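PDB 6ZTI: PlaB phospholipase from Legionella pneumophila, which is a virulence-linked phospholipase of the alpha/beta-hydrolase fold whose activity is controlled by NAD(H)-mediated tetramerization. Local coordinates for residues M128-N133 / I271-S276; F193-Q198 / I289-C294; V221-T226 / M256-L261. All coordinates share one frame; numbering follows the deposited sequence. Where two conformers were deposited one is given.

Contact 1: residues M128-N133 / I271-S276; sequences MLAPAN and IGIIRS
Leu129 lays its CD1 methyl against the side of Ile274, 3.9 Å from Ile274 CB, while Ile274 CD1 stands 4.0 Å from Leu129 CD1. The two side chains cross at about a right angle, meeting through Leu129 CD1. Leu129 closes strand 123-129, an inner strand of the parallel sheet of this alpha/beta hydrolase, and residues 271-276 belong to the loop that leads from strand 257-261 to helix 286-296. The contact therefore joins the C-terminal end of a central strand to a distant connection, by apolar packing without a hydrogen bond between the segments. Ile273 makes the second half of it. With CG1 anti to the backbone N (chi1 -177°) and the chain extended beyond it, its CD1 reaches the bend after the strand, 4.2 Å from Leu129 CB and likewise 4.2 Å from Ala130 N. Ala130 has positive phi and psi, which turns the chain out of the strand, and its CB faces Ile273 CG2 at 4.4 Å. The four residues that touch are all buried; His99, from the neighbouring strand 93-99, touches both isoleucines, and Ala130 also packs on Asn218 and His266. The loop carrying the isoleucines is drawn into a turn at Gly272 O, which accepts from Ser276 N at 3.1 Å and, on the opposite face of its carbonyl plane, from Ser276 OG at 2.7 Å.

Contact 2: residues F193-Q198 / I289-C294; sequences FVLTGQ and IWILRC
A helix lying against a parallel sheet makes this contact: helix 286-296 runs alongside strand 191-197, the short segments 289-294 and 193-197 being antiparallel at 175° with their axes 10.5 Å apart. At the Phe193 end, Cys294 sits over one face of the aromatic ring. Cys294 CB lies 3.7 Å from the ring centroid and only 4° off the normal, a CH-pi contact almost exactly over the centre. The sulfur is offset over the same face, 3.8 Å from the centroid and 29° off the normal, and there Cys294 SG comes within 3.3 Å of Phe193 CD2. With SG anti to the carbonyl carbon, beside the backbone N, the sulfur stays over the ring in a sulfur-aromatic contact. In the alpha/beta-hydrolase fold helices cover the sheet; here Phe193 and Leu195 point toward the helix and Val194, between them, away. Tyr303 of helix 300-320 meets Phe193 edge-to-face. One turn before Cys294 in the helix, Trp290 CB touches Leu195 CD1 at 4.1 Å, the two side chains lying roughly perpendicular. The indole packs instead on Leu306, Leu310 and Ile313 of helix 300-320, and Trp290 offers the strand the base of its side chain. More loosely, Ile291 CG1 lies 4.4 Å from Leu195 CD1.

Contact 3: residues V221-T226 / M256-L261; sequences VRVAAT and MAFGVL
Apolar contact dominates where Val223 meets Phe258 and Val260, with a threonine hydroxyl added at the ring edge. Strand 257-261 is the outermost strand, within this chain, of the parallel alpha/beta-hydrolase sheet, and the short, weakly bonded helix 223-226 packs on it. A single methyl group, Val223 CG1, serves two partners: it lies 3.6 Å from Phe258 CZ and 3.6 Å from Val260 CG2. At chi1 176° CG1 is the branch set opposite the backbone N, and it reaches the two strand side chains; the Val223 side chain runs nearly at right angles to those of Phe258 and Val260. Phe258 and Val260, two residues apart, point the same way from the strand, with Gly259 between them.

The ring takes part by its edge. Both Val223 CG1 and Thr226 OG1 lie near the plane of Phe258, the hydroxyl oxygen 3.4 Å from Phe258 CE1, so the phenyl rim and not a face is presented to the helix. Beyond the segments, Val223 also touches Asn450, and Thr226 touches Thr196 of the neighbouring strand.

Hydrogen bonding acts within the helix and holds the hydroxyl in place. Val223 O accepts from Thr226 N at 3.0 Å and also from the Thr226 side chain. Lying between backbone N and carbonyl carbon at chi1 71°, Thr226 OG1 donates to Val223 O over 2.8 Å, in the carbonyl plane and on a lone pair, with a C=O...donor angle of 138°.

All three contacts share one parallel sheet, their centres 9 to 10 Å apart. Contacts 1 and 2 are stitched together by neighbouring strands, with Met128 O 2.8 Å from Leu195 N, and contacts 2 and 3 by the next strand pair, with Leu261 N 2.7 Å from Thr196 O. Strand 191-197 thus lies between 123-129 and 257-261 in the sheet. Contact 2 covers one side of strand 191-197, while Val194 on the other side meets Thr226 of contact 3. Contacts 1 and 3 join directly through Asn133 ND2 and Thr226 O, 3.1 Å apart. None lies at the thio-NAD sites, although Arg222, within 221-226, forms a salt bridge with the pocket residue Asp380.

Contact 1: residues M128-N133 / I271-S276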
loop_
_atom_site.group_PDB
_atom_site.type_symbol
_atom_site.label_atom_id
_atom_site.label_comp_id
_atom_site.label_asym_id
_atom_site.label_seq_id
_atom_site.Cartn_x
_atom_site.Cartn_y
_atom_site.Cartn_z
ATOM N N MET B 128 -1.766 -9.159 -38.186
ATOM C CA MET B 128 -1.430 -8.383 -36.998
ATOM C C MET B 128 -0.185 -7.556 -37.268
ATOM O O MET B 128 0.863 -8.113 -37.599
ATOM C CB MET B 128 -1.189 -9.312 -35.807
ATOM C CG MET B 128 -2.456 -9.939 -35.246
ATOM S SD MET B 128 -2.051 -11.233 -34.068
ATOM C CE MET B 128 -1.640 -12.561 -35.197
ATOM N N LEU B 129 -0.301 -6.234 -37.117
ATOM C CA LEU B 129 0.810 -5.308 -37.283
ATOM C C LEU B 129 1.319 -4.883 -35.908
ATOM O O LEU B 129 0.563 -4.325 -35.100
ATOM C CB LEU B 129 0.387 -4.081 -38.094
ATOM C CG LEU B 129 -0.362 -4.328 -39.409
ATOM C CD1 LEU B 129 -0.819 -3.025 -40.083
ATOM C CD2 LEU B 129 0.501 -5.127 -40.377
ATOM N N ALA B 130 2.600 -5.152 -35.648
ATOM C CA ALA B 130 3.257 -4.868 -34.372
ATOM C C ALA B 130 2.344 -5.177 -33.189
ATOM O O ALA B 130 2.173 -4.327 -32.307
ATOM C CB ALA B 130 3.706 -3.410 -34.313
ATOM N N PRO B 131 1.767 -6.378 -33.129
ATOM C CA PRO B 131 0.869 -6.718 -32.016
ATOM C C PRO B 131 1.622 -6.934 -30.721
ATOM O O PRO B 131 2.700 -7.532 -30.711
ATOM C CB PRO B 131 0.230 -8.028 -32.479
ATOM C CG PRO B 131 1.342 -8.668 -33.247
ATOM C CD PRO B 131 2.012 -7.543 -33.995
ATOM N N ALA B 132 1.017 -6.484 -29.616
ATOM C CA ALA B 132 1.591 -6.668 -28.277
ATOM C C ALA B 132 1.154 -8.018 -27.703
ATOM O O ALA B 132 0.583 -8.121 -26.616
ATOM C CB ALA B 132 1.188 -5.519 -27.361
ATOM N N ASN B 133 1.460 -9.077 -28.456
ATOM C CA ASN B 133 0.921 -10.392 -28.129
ATOM C C ASN B 133 1.471 -10.938 -26.823
ATOM O O ASN B 133 0.775 -11.697 -26.142
ATOM C CB ASN B 133 1.183 -11.365 -29.269
ATOM C CG ASN B 133 0.201 -11.182 -30.405
ATOM O OD1 ASN B 133 -1.001 -10.995 -30.187
ATOM N ND2 ASN B 133 0.704 -11.213 -31.621
ATOM N N ILE B 271 7.430 7.053 -40.049
ATOM C CA ILE B 271 7.751 5.662 -40.356
ATOM C C ILE B 271 6.909 4.677 -39.554
ATOM O O ILE B 271 7.296 3.519 -39.373
ATOM C CB ILE B 271 9.249 5.400 -40.118
ATOM C CG1 ILE B 271 9.629 5.754 -38.680
ATOM C CG2 ILE B 271 10.097 6.208 -41.078
ATOM C CD1 ILE B 271 10.885 5.050 -38.214
ATOM N N GLY B 272 5.752 5.120 -39.074
ATOM C CA GLY B 272 4.855 4.210 -38.382
ATOM C C GLY B 272 4.412 3.067 -39.280
ATOM O O GLY B 272 4.079 3.265 -40.450
ATOM N N ILE B 273 4.366 1.859 -38.703
ATOM C CA ILE B 273 4.150 0.658 -39.512
ATOM C C ILE B 273 2.875 0.751 -40.352
ATOM O O ILE B 273 2.839 0.232 -41.474
ATOM C CB ILE B 273 4.151 -0.598 -38.624
ATOM C CG1 ILE B 273 4.001 -1.862 -39.479
ATOM C CG2 ILE B 273 3.046 -0.532 -37.588
ATOM C CD1 ILE B 273 4.468 -3.144 -38.782
ATOM N N ILE B 274 1.816 1.408 -39.853
ATOM C CA ILE B 274 0.626 1.622 -40.685
ATOM C C ILE B 274 0.344 3.117 -40.842
ATOM O O ILE B 274 -0.152 3.556 -41.886
ATOM C CB ILE B 274 -0.608 0.863 -40.137
ATOM C CG1 ILE B 274 -1.819 1.064 -41.068
ATOM C CG2 ILE B 274 -0.935 1.283 -38.721
ATOM C CD1 ILE B 274 -3.060 0.221 -40.725
ATOM N N ARG B 275 0.690 3.918 -39.829
ATOM C CA ARG B 275 0.370 5.342 -39.871
ATOM C C ARG B 275 1.045 6.057 -41.039
ATOM O O ARG B 275 0.496 7.034 -41.562
ATOM C CB ARG B 275 0.779 6.008 -38.555
ATOM C CG ARG B 275 0.370 7.477 -38.455
ATOM C CD ARG B 275 -1.139 7.634 -38.302
ATOM N NE ARG B 275 -1.548 9.021 -38.093
ATOM C CZ ARG B 275 -1.822 9.876 -39.072
ATOM N NH1 ARG B 275 -1.723 9.498 -40.342
ATOM N NH2 ARG B 275 -2.195 11.116 -38.775
ATOM N N SER B 276 2.226 5.600 -41.458
ATOM C CA SER B 276 2.999 6.292 -42.482
ATOM C C SER B 276 2.555 5.975 -43.912
ATOM O O SER B 276 3.088 6.577 -44.854
ATOM C CB SER B 276 4.485 5.958 -42.318
ATOM O OG SER B 276 4.776 4.624 -42.689
#

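Contact 2: residues F193-Q198 / I289-C294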
loop_
_atom_site.group_PDB
_atom_site.type_symbol
_atom_site.label_atom_id
_atom_site.label_comp_id
_atom_site.label_asym_id
_atom_site.label_seq_id
_atom_site.Cartn_x
_atom_site.Cartn_y
_atom_site.Cartn_z
ATOM N N PHE B 193 -1.069 -13.948 -39.651
ATOM C CA PHE B 193 0.241 -13.376 -39.945
ATOM C C PHE B 193 0.594 -12.318 -38.911
ATOM O O PHE B 193 -0.274 -11.577 -38.437
ATOM C CB PHE B 193 0.291 -12.707 -41.336
ATOM C CG PHE B 193 -0.399 -13.480 -42.417
ATOM C CD1 PHE B 193 -1.785 -13.521 -42.484
ATOM C CD2 PHE B 193 0.335 -14.137 -43.393
ATOM C CE1 PHE B 193 -2.418 -14.227 -43.482
ATOM C CE2 PHE B 193 -0.303 -14.839 -44.408
ATOM C CZ PHE B 193 -1.678 -14.885 -44.450
ATOM N N VAL B 194 1.885 -12.221 -38.595
ATOM C CA VAL B 194 2.420 -11.139 -37.778
ATOM C C VAL B 194 3.446 -10.380 -38.602
ATOM O O VAL B 194 4.377 -10.977 -39.155
ATOM C CB VAL B 194 3.047 -11.652 -36.475
ATOM C CG1 VAL B 194 3.820 -10.517 -35.785
ATOM C CG2 VAL B 194 1.939 -12.233 -35.560
ATOM N N LEU B 195 3.253 -9.082 -38.725
ATOM C CA LEU B 195 4.251 -8.216 -39.323
ATOM C C LEU B 195 4.644 -7.160 -38.308
ATOM O O LEU B 195 3.790 -6.624 -37.603
ATOM C CB LEU B 195 3.715 -7.564 -40.597
ATOM C CG LEU B 195 3.223 -8.502 -41.705
ATOM C CD1 LEU B 195 2.558 -7.707 -42.833
ATOM C CD2 LEU B 195 4.344 -9.319 -42.276
ATOM N N THR B 196 5.935 -6.876 -38.203
ATOM C CA THR B 196 6.343 -5.786 -37.332
ATOM C C THR B 196 7.650 -5.202 -37.846
ATOM O O THR B 196 8.243 -5.691 -38.812
ATOM C CB THR B 196 6.472 -6.257 -35.883
ATOM O OG1 THR B 196 6.550 -5.120 -35.015
ATOM C CG2 THR B 196 7.686 -7.087 -35.748
ATOM N N GLY B 197 8.075 -4.118 -37.198
ATOM C CA GLY B 197 9.330 -3.484 -37.515
ATOM C C GLY B 197 10.140 -3.338 -36.241
ATOM O O GLY B 197 9.647 -3.594 -35.139
ATOM N N GLN B 198 11.389 -2.910 -36.410
ATOM C CA GLN B 198 12.295 -2.729 -35.279
ATOM C C GLN B 198 13.091 -1.435 -35.392
ATOM O O GLN B 198 14.221 -1.348 -34.896
ATOM C CB GLN B 198 13.253 -3.904 -35.152
ATOM C CG GLN B 198 14.018 -4.221 -36.393
ATOM C CD GLN B 198 15.103 -5.203 -36.092
ATOM O OE1 GLN B 198 14.865 -6.215 -35.431
ATOM N NE2 GLN B 198 16.311 -4.897 -36.524
ATOM N N ILE B 289 2.707 -3.566 -49.242
ATOM C CA ILE B 289 3.076 -4.616 -50.184
ATOM C C ILE B 289 2.870 -5.989 -49.569
ATOM O O ILE B 289 2.378 -6.910 -50.229
ATOM C CB ILE B 289 4.531 -4.420 -50.655
ATOM C CG1 ILE B 289 4.633 -3.213 -51.612
ATOM C CG2 ILE B 289 5.051 -5.695 -51.335
ATOM C CD1 ILE B 289 6.027 -2.626 -51.702
ATOM N N TRP B 290 3.248 -6.159 -48.302
ATOM C CA TRP B 290 3.144 -7.489 -47.715
ATOM C C TRP B 290 1.744 -7.785 -47.200
ATOM O O TRP B 290 1.356 -8.956 -47.151
ATOM C CB TRP B 290 4.193 -7.658 -46.613
ATOM C CG TRP B 290 5.533 -7.865 -47.223
ATOM C CD1 TRP B 290 6.544 -6.958 -47.314
ATOM C CD2 TRP B 290 5.989 -9.041 -47.896
ATOM N NE1 TRP B 290 7.615 -7.506 -47.978
ATOM C CE2 TRP B 290 7.296 -8.783 -48.352
ATOM C CE3 TRP B 290 5.421 -10.293 -48.147
ATOM C CZ2 TRP B 290 8.048 -9.734 -49.035
ATOM C CZ3 TRP B 290 6.161 -11.230 -48.837
ATOM C CH2 TRP B 290 7.467 -10.948 -49.269
ATOM N N ILE B 291 0.966 -6.756 -46.839
ATOM C CA ILE B 291 -0.444 -6.985 -46.524
ATOM C C ILE B 291 -1.172 -7.545 -47.736
ATOM O O ILE B 291 -1.996 -8.460 -47.614
ATOM C CB ILE B 291 -1.114 -5.690 -46.023
ATOM C CG1 ILE B 291 -0.755 -5.459 -44.564
ATOM C CG2 ILE B 291 -2.633 -5.769 -46.185
ATOM C CD1 ILE B 291 -1.231 -4.157 -43.986
ATOM N N LEU B 292 -0.894 -6.996 -48.922
ATOM C CA LEU B 292 -1.575 -7.450 -50.135
ATOM C C LEU B 292 -1.260 -8.911 -50.424
ATOM O O LEU B 292 -2.145 -9.684 -50.815
ATOM C CB LEU B 292 -1.172 -6.566 -51.319
ATOM C CG LEU B 292 -1.899 -6.753 -52.650
ATOM C CD1 LEU B 292 -3.404 -6.603 -52.483
ATOM C CD2 LEU B 292 -1.382 -5.746 -53.666
ATOM N N ARG B 293 -0.006 -9.312 -50.213
ATOM C CA ARG B 293 0.368 -10.713 -50.366
ATOM C C ARG B 293 -0.394 -11.590 -49.379
ATOM O O ARG B 293 -0.924 -12.646 -49.746
ATOM C CB ARG B 293 1.877 -10.868 -50.161
ATOM C CG ARG B 293 2.739 -10.396 -51.312
ATOM C CD ARG B 293 2.560 -11.266 -52.558
ATOM N NE ARG B 293 2.720 -12.696 -52.285
ATOM C CZ ARG B 293 3.886 -13.342 -52.270
ATOM N NH1 ARG B 293 5.023 -12.694 -52.504
ATOM N NH2 ARG B 293 3.913 -14.644 -52.014
ATOM N N CYS B 294 -0.450 -11.166 -48.111
ATOM C CA CYS B 294 -1.124 -11.955 -47.078
ATOM C C CYS B 294 -2.598 -12.135 -47.411
ATOM O O CYS B 294 -3.136 -13.246 -47.327
ATOM C CB CYS B 294 -0.953 -11.285 -45.706
ATOM S SG CYS B 294 0.767 -11.271 -45.045
#

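Contact 3: residues V221-T226 / M256-L261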
loop_
_atom_site.group_PDB
_atom_site.type_symbol
_atom_site.label_atom_id
_atom_site.label_comp_id
_atom_site.label_asym_id
_atom_site.label_seq_id
_atom_site.Cartn_x
_atom_site.Cartn_y
_atom_site.Cartn_z
ATOM N N VAL B 221 6.679 -2.130 -28.775
ATOM C CA VAL B 221 6.604 -3.581 -28.668
ATOM C C VAL B 221 7.922 -4.178 -29.122
ATOM O O VAL B 221 8.457 -3.808 -30.172
ATOM C CB VAL B 221 5.435 -4.163 -29.488
ATOM C CG1 VAL B 221 4.116 -3.823 -28.836
ATOM C CG2 VAL B 221 5.465 -3.651 -30.926
ATOM N N ARG B 222 8.439 -5.106 -28.333
ATOM C CA ARG B 222 9.629 -5.835 -28.717
ATOM C C ARG B 222 9.283 -6.816 -29.832
ATOM O O ARG B 222 8.219 -7.436 -29.818
ATOM C CB ARG B 222 10.189 -6.570 -27.500
ATOM C CG ARG B 222 10.508 -5.639 -26.332
ATOM C CD ARG B 222 10.612 -6.381 -25.029
ATOM N NE ARG B 222 11.330 -5.597 -24.033
ATOM C CZ ARG B 222 11.439 -5.913 -22.744
ATOM N NH1 ARG B 222 10.861 -7.002 -22.269
ATOM N NH2 ARG B 222 12.130 -5.126 -21.924
ATOM N N VAL B 223 10.183 -6.950 -30.811
ATOM C CA VAL B 223 9.968 -7.929 -31.878
ATOM C C VAL B 223 9.561 -9.268 -31.281
ATOM O O VAL B 223 8.620 -9.921 -31.737
ATOM C CB VAL B 223 11.229 -8.073 -32.751
ATOM C CG1 VAL B 223 11.043 -9.168 -33.800
ATOM C CG2 VAL B 223 11.597 -6.760 -33.424
ATOM N N ALA B 224 10.295 -9.718 -30.271
ATOM C CA ALA B 224 10.004 -11.024 -29.710
ATOM C C ALA B 224 8.622 -11.075 -29.078
ATOM O O ALA B 224 8.001 -12.142 -29.049
ATOM C CB ALA B 224 11.064 -11.412 -28.672
ATOM N N ALA B 225 8.118 -9.947 -28.574
ATOM C CA ALA B 225 6.782 -9.943 -27.993
ATOM C C ALA B 225 5.669 -9.898 -29.029
ATOM O O ALA B 225 4.496 -9.998 -28.648
ATOM C CB ALA B 225 6.605 -8.767 -27.045
ATOM N N THR B 226 5.987 -9.749 -30.319
ATOM C CA THR B 226 4.944 -9.815 -31.338
ATOM C C THR B 226 4.734 -11.229 -31.868
ATOM O O THR B 226 3.655 -11.535 -32.385
ATOM C CB THR B 226 5.251 -8.911 -32.543
ATOM O OG1 THR B 226 6.341 -9.451 -33.308
ATOM C CG2 THR B 226 5.581 -7.497 -32.135
ATOM N N MET B 256 3.395 -19.869 -37.469
ATOM C CA MET B 256 2.673 -18.721 -37.994
ATOM C C MET B 256 3.629 -17.825 -38.768
ATOM O O MET B 256 4.764 -17.591 -38.338
ATOM C CB MET B 256 2.006 -17.913 -36.867
ATOM C CG MET B 256 1.092 -16.794 -37.376
ATOM S SD MET B 256 0.149 -15.885 -36.107
ATOM C CE MET B 256 -0.872 -17.205 -35.440
ATOM N N ALA B 257 3.156 -17.320 -39.905
ATOM C CA ALA B 257 3.924 -16.366 -40.691
ATOM C C ALA B 257 4.404 -15.216 -39.813
ATOM O O ALA B 257 3.662 -14.699 -38.975
ATOM C CB ALA B 257 3.064 -15.828 -41.841
ATOM N N PHE B 258 5.660 -14.824 -40.004
ATOM C CA PHE B 258 6.287 -13.819 -39.155
ATOM C C PHE B 258 7.321 -13.075 -39.973
ATOM O O PHE B 258 8.262 -13.683 -40.490
ATOM C CB PHE B 258 6.937 -14.461 -37.921
ATOM C CG PHE B 258 7.685 -13.488 -37.053
ATOM C CD1 PHE B 258 7.007 -12.526 -36.337
ATOM C CD2 PHE B 258 9.071 -13.532 -36.962
ATOM C CE1 PHE B 258 7.681 -11.625 -35.552
ATOM C CE2 PHE B 258 9.743 -12.645 -36.179
ATOM C CZ PHE B 258 9.045 -11.683 -35.468
ATOM N N GLY B 259 7.163 -11.766 -40.063
ATOM C CA GLY B 259 8.095 -10.941 -40.801
ATOM C C GLY B 259 8.447 -9.698 -40.023
ATOM O O GLY B 259 7.577 -9.048 -39.444
ATOM N N VAL B 260 9.733 -9.378 -40.003
ATOM C CA VAL B 260 10.234 -8.104 -39.505
ATOM C C VAL B 260 10.549 -7.252 -40.732
ATOM O O VAL B 260 11.497 -7.531 -41.472
ATOM C CB VAL B 260 11.462 -8.286 -38.603
ATOM C CG1 VAL B 260 11.964 -6.955 -38.093
ATOM C CG2 VAL B 260 11.150 -9.222 -37.414
ATOM N N LEU B 261 9.756 -6.265 -40.962
ATOM C CA LEU B 261 9.857 -5.408 -42.137
ATOM C C LEU B 261 10.853 -4.273 -41.908
ATOM O O LEU B 261 11.031 -3.817 -40.776
ATOM C CB LEU B 261 8.496 -4.813 -42.470
ATOM C CG LEU B 261 7.355 -5.806 -42.691
ATOM C CD1 LEU B 261 6.065 -5.067 -43.126
ATOM C CD2 LEU B 261 7.752 -6.847 -43.723
#